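Local coordinates for protein alpha-1,3-glucanase (Bacillus circulans, PDB 5ZRU) that hydrolyses alpha-1,3-glucan, this chain being the catalytic unit of a longer enzyme of glycoside hydrolase family 87, at residues I346-A351 with I370-D375; I282-N287 with E317-G322. All coordinates share one frame; numbering follows the deposited sequence.

Interactions 1 and 2 join successive coils of the parallel beta-helix in the catalytic unit: strand 310-317 pairs with strand 277-285 before it and with strand 345-347 after it, and the latter pairs in turn with strand 369-371. Both contacts are buried, interaction 1 close to the middle of the chain and interaction 2 farther out, beside a bound polyether. In 346-351 with 370-375 like residues repeat from coil to coil; in 282-287 with 317-322 unlike polar groups pair and a phenylalanine packs alongside. The two meet directly, N348 ND2 lying 2.9 Å from E317 OE1 and N349 OD1 2.9 Å from F319 N, both probable hydrogen bonds.

Interaction 1: I346-A351 with I370-D375. With CA (calcium ion), chain J.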
ATOM      1  N   ILE A 346       1.983   3.572  -4.263  1.00  7.40           N
ATOM      2  CA  ILE A 346       2.884   2.950  -3.304  1.00  6.23           C
ATOM      3  C   ILE A 346       2.374   1.527  -3.158  1.00  8.86           C
ATOM      4  O   ILE A 346       1.349   1.293  -2.506  1.00  8.63           O
ATOM      5  CB  ILE A 346       2.905   3.700  -1.968  1.00  6.93           C
ATOM      6  CG1 ILE A 346       3.266   5.175  -2.204  1.00  8.01           C
ATOM      7  CG2 ILE A 346       3.885   3.030  -0.995  1.00  8.12           C
ATOM      8  CD1 ILE A 346       2.875   6.130  -1.047  1.00  7.60           C
ATOM      9  N   ARG A 347       3.038   0.579  -3.819  1.00  7.58           N
ATOM     10  CA  ARG A 347       2.411  -0.714  -4.074  1.00  6.14           C
ATOM     11  C   ARG A 347       3.416  -1.845  -3.953  1.00  7.75           C
ATOM     12  O   ARG A 347       4.615  -1.655  -4.162  1.00  7.19           O
ATOM     13  CB  ARG A 347       1.780  -0.769  -5.474  1.00  6.94           C
ATOM     14  CG  ARG A 347       0.780   0.360  -5.772  1.00  7.64           C
ATOM     15  CD  ARG A 347       0.156   0.146  -7.155  1.00  8.62           C
ATOM     16  NE  ARG A 347      -0.845   1.164  -7.493  1.00  7.96           N
ATOM     17  CZ  ARG A 347      -1.177   1.478  -8.740  1.00 11.40           C
ATOM     18  NH1 ARG A 347      -0.578   0.846  -9.751  1.00  8.80           N
ATOM     19  NH2 ARG A 347      -2.098   2.420  -8.986  1.00  8.37           N
ATOM     20  N   ASN A 348       2.913  -3.031  -3.607  1.00  7.52           N
ATOM     21  CA  ASN A 348       3.710  -4.259  -3.695  1.00  7.62           C
ATOM     22  C   ASN A 348       4.991  -4.172  -2.873  1.00  7.41           C
ATOM     23  O   ASN A 348       6.043  -4.665  -3.282  1.00  7.69           O
ATOM     24  CB  ASN A 348       4.040  -4.580  -5.157  1.00  7.86           C
ATOM     25  CG  ASN A 348       2.843  -4.487  -6.045  1.00 12.24           C
ATOM     26  OD1 ASN A 348       1.828  -5.142  -5.804  1.00 11.52           O
ATOM     27  ND2 ASN A 348       2.939  -3.657  -7.085  1.00  9.38           N
ATOM     28  N   ASN A 349       4.916  -3.551  -1.702  1.00  7.40           N
ATOM     29  CA  ASN A 349       6.039  -3.558  -0.782  1.00  7.74           C
ATOM     30  C   ASN A 349       5.863  -4.682   0.238  1.00 10.26           C
ATOM     31  O   ASN A 349       4.745  -5.155   0.495  1.00  8.75           O
ATOM     32  CB  ASN A 349       6.180  -2.203  -0.085  1.00  9.48           C
ATOM     33  CG  ASN A 349       6.344  -1.063  -1.075  1.00 10.14           C
ATOM     34  OD1 ASN A 349       7.421  -0.883  -1.656  1.00 10.28           O
ATOM     35  ND2 ASN A 349       5.265  -0.291  -1.289  1.00  6.56           N
ATOM     36  N   LEU A 350       6.999  -5.130   0.789  1.00  6.50           N
ATOM     37  CA  LEU A 350       7.023  -6.295   1.674  1.00  9.01           C
ATOM     38  C   LEU A 350       6.448  -5.999   3.054  1.00  8.75           C
ATOM     39  O   LEU A 350       6.116  -6.937   3.788  1.00  9.37           O
ATOM     40  CB  LEU A 350       8.461  -6.813   1.811  1.00  5.50           C
ATOM     41  CG  LEU A 350       9.013  -7.442   0.529  1.00  9.67           C
ATOM     42  CD1 LEU A 350      10.525  -7.394   0.486  1.00 11.99           C
ATOM     43  CD2 LEU A 350       8.520  -8.898   0.383  1.00  9.29           C
ATOM     44  N   ALA A 351       6.315  -4.723   3.416  1.00  9.21           N
ATOM     45  CA  ALA A 351       5.728  -4.318   4.692  1.00  9.36           C
ATOM     46  C   ALA A 351       4.921  -3.034   4.491  1.00  9.32           C
ATOM     47  O   ALA A 351       4.207  -2.928   3.495  1.00  9.73           O
ATOM     48  CB  ALA A 351       6.816  -4.135   5.759  1.00 11.40           C
ATOM     49  N   ILE A 370      -2.558   3.000  -2.551  1.00  8.42           N
ATOM     50  CA  ILE A 370      -1.781   2.228  -1.580  1.00  7.47           C
ATOM     51  C   ILE A 370      -2.224   0.781  -1.755  1.00  8.14           C
ATOM     52  O   ILE A 370      -3.307   0.419  -1.297  1.00  9.22           O
ATOM     53  CB  ILE A 370      -2.025   2.707  -0.143  1.00  6.30           C
ATOM     54  CG1 ILE A 370      -1.954   4.246  -0.065  1.00  6.94           C
ATOM     55  CG2 ILE A 370      -1.053   2.012   0.840  1.00  8.42           C
ATOM     56  CD1 ILE A 370      -0.590   4.824  -0.409  1.00  8.00           C
ATOM     57  N   ARG A 371      -1.421  -0.055  -2.422  1.00  6.81           N
ATOM     58  CA  ARG A 371      -1.958  -1.330  -2.892  1.00  8.13           C
ATOM     59  C   ARG A 371      -1.007  -2.490  -2.635  1.00  7.67           C
ATOM     60  O   ARG A 371       0.186  -2.392  -2.928  1.00  8.38           O
ATOM     61  CB  ARG A 371      -2.289  -1.262  -4.396  1.00  7.58           C
ATOM     62  CG  ARG A 371      -2.995  -2.511  -4.916  1.00  9.56           C
ATOM     63  CD  ARG A 371      -3.250  -2.435  -6.429  1.00 11.80           C
ATOM     64  NE  ARG A 371      -4.161  -1.360  -6.792  1.00 15.24           N
ATOM     65  CZ  ARG A 371      -4.198  -0.766  -7.986  1.00 11.87           C
ATOM     66  NH1 ARG A 371      -3.350  -1.112  -8.950  1.00 10.92           N
ATOM     67  NH2 ARG A 371      -5.072   0.202  -8.202  1.00 10.95           N
ATOM     68  N   ASN A 372      -1.541  -3.588  -2.090  1.00  6.70           N
ATOM     69  CA  ASN A 372      -0.852  -4.886  -2.086  1.00  7.30           C
ATOM     70  C   ASN A 372       0.417  -4.858  -1.235  1.00  8.75           C
ATOM     71  O   ASN A 372       1.435  -5.446  -1.601  1.00  7.07           O
ATOM     72  CB  ASN A 372      -0.531  -5.343  -3.519  1.00  7.55           C
ATOM     73  CG  ASN A 372      -0.332  -6.849  -3.627  1.00  6.83           C
ATOM     74  OD1 ASN A 372      -1.107  -7.637  -3.081  1.00  9.15           O
ATOM     75  ND2 ASN A 372       0.698  -7.255  -4.359  1.00  8.90           N
ATOM     76  N   ASN A 373       0.350  -4.201  -0.083  1.00  9.06           N
ATOM     77  CA  ASN A 373       1.492  -4.107   0.819  1.00  7.46           C
ATOM     78  C   ASN A 373       1.396  -5.134   1.947  1.00  7.46           C
ATOM     79  O   ASN A 373       0.314  -5.615   2.298  1.00  8.91           O
ATOM     80  CB  ASN A 373       1.600  -2.683   1.384  1.00  6.84           C
ATOM     81  CG  ASN A 373       1.911  -1.665   0.303  1.00  8.24           C
ATOM     82  OD1 ASN A 373       2.980  -1.705  -0.295  1.00  7.53           O
ATOM     83  ND2 ASN A 373       0.971  -0.751   0.036  1.00  6.16           N
ATOM     84  N   GLY A 374       2.555  -5.458   2.525  1.00  8.72           N
ATOM     85  CA  GLY A 374       2.671  -6.570   3.455  1.00  8.26           C
ATOM     86  C   GLY A 374       2.680  -6.225   4.927  1.00 10.01           C
ATOM     87  O   GLY A 374       3.176  -7.003   5.755  1.00  9.20           O
ATOM     88  N   ASP A 375       2.127  -5.064   5.257  1.00  8.30           N
ATOM     89  CA  ASP A 375       1.897  -4.621   6.626  1.00  9.72           C
ATOM     90  C   ASP A 375       0.917  -3.456   6.505  1.00 10.78           C
ATOM     91  O   ASP A 375       0.297  -3.281   5.448  1.00 10.50           O
ATOM     92  CB  ASP A 375       3.237  -4.285   7.311  1.00 10.79           C
ATOM     93  CG  ASP A 375       3.222  -4.548   8.814  1.00 18.66           C
ATOM     94  OD1 ASP A 375       2.348  -4.006   9.510  1.00 15.88           O
ATOM     95  OD2 ASP A 375       4.099  -5.291   9.300  1.00 31.68           O
TER
HETATM   96 CA    CA J 608       4.151  -2.228  10.058  1.00 21.59          CA
HETATM   97  O   HOH W   1       6.260  -3.090   9.815  1.00 32.06           O
HETATM   98  O   HOH W   2       3.902  -3.537  11.758  1.00 24.87           O
HETATM   99  O   HOH W   3       5.853  -1.501  11.398  1.00 30.56           O
HETATM  100  O   HOH W   4       2.744  -0.869  10.719  1.00 15.34           O
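N373 OD1 accepts two hydrogen bonds from N349, one from the backbone N at 3.0 Å and one from ND2 at 2.9 Å, which arrive from opposite faces of its carbonyl plane. The same first torsion in both (CG anti to the carbonyl carbon, chi1 -57° in N349 and -65° in N373) lets the amides run side by side with planes only 7° apart. N373 ND2 donates to I346 O at 3.3 Å from above the carbonyl plane, while R371 N reaches the same oxygen from the opposite side of that plane; with both ends engaged, the N373 amide is fixed in its flip. One position earlier, N372 ND2 donates in plane to N348 OD1 at 2.8 Å. The guanidiniums of R347 and R371 stack with centres 3.8 Å apart. E139 forms salt bridges to both, and E172 and E402 to R371, which probably offsets the like charges; S369 OG bonds R347 NE. On the opposite face of the strands, I346 CD1 meets I370 CD1 at 3.8 Å. Beyond the turn, D375 OD1 binds calcium at 2.6 Å, a site shared with D352. N349 and N373, matched in successive coils and each following a residue of positive phi, form part of an asparagine stack of the kind known from parallel beta-helices of the pectate lyase type.

Interaction 2: I282-N287 with E317-G322; sequences IYMNSN and EHFECG. With PE5 (3,6,9,12,15,18,21,24-octaoxahexacosan-1-ol), chain C.
Y283 reaches E317 through its hydroxyl, which donates to OE2 at 2.5 Å on the anti lone pair of that oxygen. The carboxylate sits at the edge of the tyrosine ring, its plane turned 85° from that of the ring. A phenylalanine here would probably leave E317 OE2 without this donor, the carboxylate then held on its OE1 side by N348. A second side-chain bond runs from H318 ND1 to N285 OD1 at 2.7 Å, the acceptor lying near the plane of the imidazole. D138 takes the NE2 side of that ring and Y114 stacks on it; Q258 and Y114 also bond N285 ND2.

Bonds to the backbone complete the polar set. S286 OG, placed between its own N and carbonyl carbon (chi1 78°), donates to H318 O at 2.6 Å from above the carbonyl plane, and also bonds L288 N. E317 N donates to M284 O at 3.3 Å, whereas S286 N is buried without a partner in the model.

The apolar share belongs to F319. S286 CB rests over one face of its ring, 4.0 Å from the centroid in a CH-pi contact, and M284 CB touches F319 CE2 at 4.0 Å, the two side chains crossing at about a right angle. The bound polyether passes beside Y283, its C10 lying 3.4 Å from OH.

Taken together, the chemistry implies a join made mainly by specific pairs: phenol to carboxylate, imidazole to amide and hydroxyl to carbonyl probably help to set the orientation of residues 317-319 against the end of strand 277-285, while one aromatic ring packs against M284 and S286.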
ATOM      1  N   ILE A 282       8.928  10.356 -10.491  1.00  7.05           N
ATOM      2  CA  ILE A 282       9.895   9.280 -10.658  1.00  8.04           C
ATOM      3  C   ILE A 282       9.211   7.975 -10.302  1.00 10.31           C
ATOM      4  O   ILE A 282       8.414   7.925  -9.357  1.00  9.12           O
ATOM      5  CB  ILE A 282      11.131   9.525  -9.766  1.00 11.97           C
ATOM      6  CG1 ILE A 282      11.975  10.661 -10.351  1.00 11.84           C
ATOM      7  CG2 ILE A 282      11.967   8.264  -9.584  1.00 15.48           C
ATOM      8  CD1 ILE A 282      12.851  11.338  -9.344  1.00 11.41           C
ATOM      9  N   TYR A 283       9.495   6.929 -11.076  1.00  8.51           N
ATOM     10  CA  TYR A 283       9.201   5.553 -10.690  1.00  9.02           C
ATOM     11  C   TYR A 283      10.455   4.925 -10.085  1.00  9.22           C
ATOM     12  O   TYR A 283      11.558   5.112 -10.605  1.00 10.02           O
ATOM     13  CB  TYR A 283       8.733   4.737 -11.899  1.00  8.13           C
ATOM     14  CG  TYR A 283       8.700   3.255 -11.639  1.00 11.42           C
ATOM     15  CD1 TYR A 283       7.611   2.663 -11.006  1.00  9.79           C
ATOM     16  CD2 TYR A 283       9.763   2.438 -12.024  1.00 10.50           C
ATOM     17  CE1 TYR A 283       7.581   1.296 -10.754  1.00  8.90           C
ATOM     18  CE2 TYR A 283       9.741   1.068 -11.768  1.00 11.08           C
ATOM     19  CZ  TYR A 283       8.649   0.507 -11.142  1.00 10.59           C
ATOM     20  OH  TYR A 283       8.622  -0.854 -10.896  1.00 12.05           O
ATOM     21  N   MET A 284      10.294   4.169  -8.988  1.00  8.54           N
ATOM     22  CA  MET A 284      11.427   3.489  -8.362  1.00  8.00           C
ATOM     23  C   MET A 284      11.091   2.027  -8.113  1.00 10.20           C
ATOM     24  O   MET A 284       9.972   1.697  -7.714  1.00  8.82           O
ATOM     25  CB  MET A 284      11.825   4.122  -7.012  1.00  9.84           C
ATOM     26  CG  MET A 284      12.153   5.601  -7.069  1.00 16.02           C
ATOM     27  SD  MET A 284      13.353   6.034  -5.784  1.00 16.31           S
ATOM     28  CE  MET A 284      12.615   5.261  -4.336  1.00 11.51           C
ATOM     29  N   ASN A 285      12.085   1.166  -8.307  1.00  8.05           N
ATOM     30  CA  ASN A 285      11.960  -0.263  -8.096  1.00 10.98           C
ATOM     31  C   ASN A 285      13.203  -0.756  -7.370  1.00 11.08           C
ATOM     32  O   ASN A 285      14.282  -0.170  -7.494  1.00  8.93           O
ATOM     33  CB  ASN A 285      11.797  -0.986  -9.436  1.00  9.34           C
ATOM     34  CG  ASN A 285      11.509  -2.461  -9.275  1.00 11.20           C
ATOM     35  OD1 ASN A 285      10.829  -2.868  -8.346  1.00  9.96           O
ATOM     36  ND2 ASN A 285      12.042  -3.271 -10.183  1.00 11.21           N
ATOM     37  N   SER A 286      13.049  -1.842  -6.619  1.00 10.52           N
ATOM     38  CA  SER A 286      14.132  -2.437  -5.853  1.00 10.19           C
ATOM     39  C   SER A 286      14.725  -3.649  -6.568  1.00  7.22           C
ATOM     40  O   SER A 286      14.288  -4.051  -7.644  1.00  9.78           O
ATOM     41  CB  SER A 286      13.622  -2.899  -4.491  1.00  9.31           C
ATOM     42  OG  SER A 286      12.926  -4.123  -4.685  1.00  9.83           O
ATOM     43  N   ASN A 287      15.728  -4.260  -5.934  1.00  9.69           N
ATOM     44  CA  ASN A 287      16.081  -5.652  -6.197  1.00  9.40           C
ATOM     45  C   ASN A 287      15.895  -6.484  -4.930  1.00 11.86           C
ATOM     46  O   ASN A 287      16.708  -7.359  -4.604  1.00 10.96           O
ATOM     47  CB  ASN A 287      17.510  -5.793  -6.726  1.00  9.93           C
ATOM     48  CG  ASN A 287      17.754  -7.156  -7.344  1.00 16.84           C
ATOM     49  OD1 ASN A 287      16.796  -7.859  -7.685  1.00 13.83           O
ATOM     50  ND2 ASN A 287      19.025  -7.539  -7.497  1.00 13.41           N
ATOM     51  N   GLU A 317       7.644   0.590  -5.690  1.00  9.05           N
ATOM     52  CA  GLU A 317       7.187  -0.755  -5.386  1.00  8.74           C
ATOM     53  C   GLU A 317       8.366  -1.664  -5.072  1.00  9.79           C
ATOM     54  O   GLU A 317       9.507  -1.399  -5.455  1.00  9.31           O
ATOM     55  CB  GLU A 317       6.346  -1.346  -6.535  1.00 12.64           C
ATOM     56  CG  GLU A 317       6.981  -1.363  -7.902  1.00 13.59           C
ATOM     57  CD  GLU A 317       6.012  -1.842  -9.002  1.00 12.82           C
ATOM     58  OE1 GLU A 317       4.870  -2.238  -8.683  1.00 13.02           O
ATOM     59  OE2 GLU A 317       6.404  -1.815 -10.188  1.00 13.11           O
ATOM     60  N   HIS A 318       8.053  -2.757  -4.369  1.00  7.54           N
ATOM     61  CA  HIS A 318       8.978  -3.845  -4.065  1.00  7.99           C
ATOM     62  C   HIS A 318      10.041  -3.461  -3.046  1.00  8.64           C
ATOM     63  O   HIS A 318      11.071  -4.140  -2.931  1.00  7.68           O
ATOM     64  CB  HIS A 318       9.631  -4.391  -5.342  1.00  9.25           C
ATOM     65  CG  HIS A 318       8.640  -4.774  -6.391  1.00 10.55           C
ATOM     66  ND1 HIS A 318       8.848  -4.545  -7.734  1.00  9.28           N
ATOM     67  CD2 HIS A 318       7.426  -5.365  -6.291  1.00  9.86           C
ATOM     68  CE1 HIS A 318       7.801  -4.977  -8.418  1.00 10.05           C
ATOM     69  NE2 HIS A 318       6.927  -5.482  -7.564  1.00  9.10           N
ATOM     70  N   PHE A 319       9.815  -2.406  -2.275  1.00  8.98           N
ATOM     71  CA  PHE A 319      10.746  -2.070  -1.204  1.00  8.65           C
ATOM     72  C   PHE A 319      10.297  -2.718   0.097  1.00  7.77           C
ATOM     73  O   PHE A 319       9.230  -3.325   0.180  1.00  8.41           O
ATOM     74  CB  PHE A 319      10.865  -0.548  -1.067  1.00  8.35           C
ATOM     75  CG  PHE A 319      11.559   0.093  -2.239  1.00  7.74           C
ATOM     76  CD1 PHE A 319      12.945   0.192  -2.268  1.00  9.08           C
ATOM     77  CD2 PHE A 319      10.833   0.537  -3.332  1.00  8.38           C
ATOM     78  CE1 PHE A 319      13.598   0.753  -3.362  1.00 10.65           C
ATOM     79  CE2 PHE A 319      11.468   1.108  -4.428  1.00  9.84           C
ATOM     80  CZ  PHE A 319      12.859   1.208  -4.450  1.00 11.70           C
ATOM     81  N   GLU A 320      11.138  -2.599   1.126  1.00  8.62           N
ATOM     82  CA  GLU A 320      10.761  -3.088   2.446  1.00  8.98           C
ATOM     83  C   GLU A 320       9.490  -2.403   2.920  1.00  8.86           C
ATOM     84  O   GLU A 320       8.537  -3.055   3.354  1.00 10.06           O
ATOM     85  CB  GLU A 320      11.903  -2.838   3.430  1.00 12.21           C
ATOM     86  CG  GLU A 320      11.575  -3.176   4.873  1.00 12.04           C
ATOM     87  CD  GLU A 320      12.667  -2.728   5.820  1.00 15.69           C
ATOM     88  OE1 GLU A 320      13.534  -1.934   5.392  1.00 12.16           O
ATOM     89  OE2 GLU A 320      12.657  -3.163   6.988  1.00 18.41           O
ATOM     90  N   CYS A 321       9.481  -1.075   2.852  1.00  9.66           N
ATOM     91  CA  CYS A 321       8.298  -0.243   2.971  1.00 10.42           C
ATOM     92  C   CYS A 321       8.381   0.793   1.862  1.00  8.73           C
ATOM     93  O   CYS A 321       9.469   1.083   1.357  1.00  9.00           O
ATOM     94  CB  CYS A 321       8.219   0.486   4.321  1.00  9.68           C
ATOM     95  SG  CYS A 321       8.393  -0.537   5.794  1.00 13.70           S
ATOM     96  N   GLY A 322       7.241   1.376   1.510  1.00  7.63           N
ATOM     97  CA  GLY A 322       7.267   2.481   0.561  1.00  8.80           C
ATOM     98  C   GLY A 322       8.015   3.674   1.133  1.00  9.37           C
ATOM     99  O   GLY A 322       8.983   4.170   0.539  1.00  8.40           O
TER
HETATM  100  C48 PE5 C 601      17.095  -5.782 -11.318  1.00 21.35           C
HETATM  101  C50 PE5 C 601      15.985  -6.462 -10.508  1.00 21.41           C
HETATM  102  O1  PE5 C 601      15.772  -7.765 -10.982  1.00 28.07           O
HETATM  103  C1  PE5 C 601      14.824  -8.507 -10.264  1.00 25.78           C
HETATM  104  C2  PE5 C 601      14.518  -9.829 -10.973  1.00 22.90           C
HETATM  105  O2  PE5 C 601      13.911  -9.574 -12.208  1.00 21.48           O
HETATM  106  C3  PE5 C 601      13.709 -10.688 -13.030  1.00 23.37           C
HETATM  107  C4  PE5 C 601      13.102 -10.241 -14.366  1.00 22.27           C
HETATM  108  O3  PE5 C 601      11.911  -9.537 -14.139  1.00 27.46           O
HETATM  109  C5  PE5 C 601      11.192  -9.138 -15.275  1.00 20.78           C
HETATM  110  C6  PE5 C 601      10.784  -7.661 -15.165  1.00 31.37           C
HETATM  111  O4  PE5 C 601       9.550  -7.501 -14.512  1.00 30.13           O
HETATM  112  C7  PE5 C 601       9.462  -6.418 -13.621  1.00 27.79           C
HETATM  113  C8  PE5 C 601       9.884  -5.118 -14.312  1.00 30.45           C
HETATM  114  O5  PE5 C 601      10.132  -4.143 -13.350  1.00 33.05           O
HETATM  115  C9  PE5 C 601      10.778  -2.994 -13.828  1.00 30.07           C
HETATM  116  C10 PE5 C 601       9.762  -1.863 -13.910  1.00 27.79           C
HETATM  117  O6  PE5 C 601       9.766  -1.331 -15.200  1.00 27.56           O
HETATM  118  C11 PE5 C 601       8.606  -0.634 -15.549  1.00 27.21           C
HETATM  119  C12 PE5 C 601       8.592  -0.356 -17.046  1.00 25.99           C
HETATM  120  O7  PE5 C 601       8.593   1.030 -17.199  1.00 24.43           O
HETATM  121  C13 PE5 C 601       7.780   1.514 -18.227  1.00 21.91           C
HETATM  122  C14 PE5 C 601       8.338   2.860 -18.683  1.00 23.80           C
HETATM  123  O8  PE5 C 601       9.734   2.801 -18.609  1.00 25.64           O
HETATM  124  C15 PE5 C 601      10.416   3.986 -18.930  1.00 24.84           C
HETATM  125  C16 PE5 C 601      11.287   3.752 -20.173  1.00 22.55           C
HETATM  126  O52 PE5 C 601      12.642   3.680 -19.827  1.00 32.17           O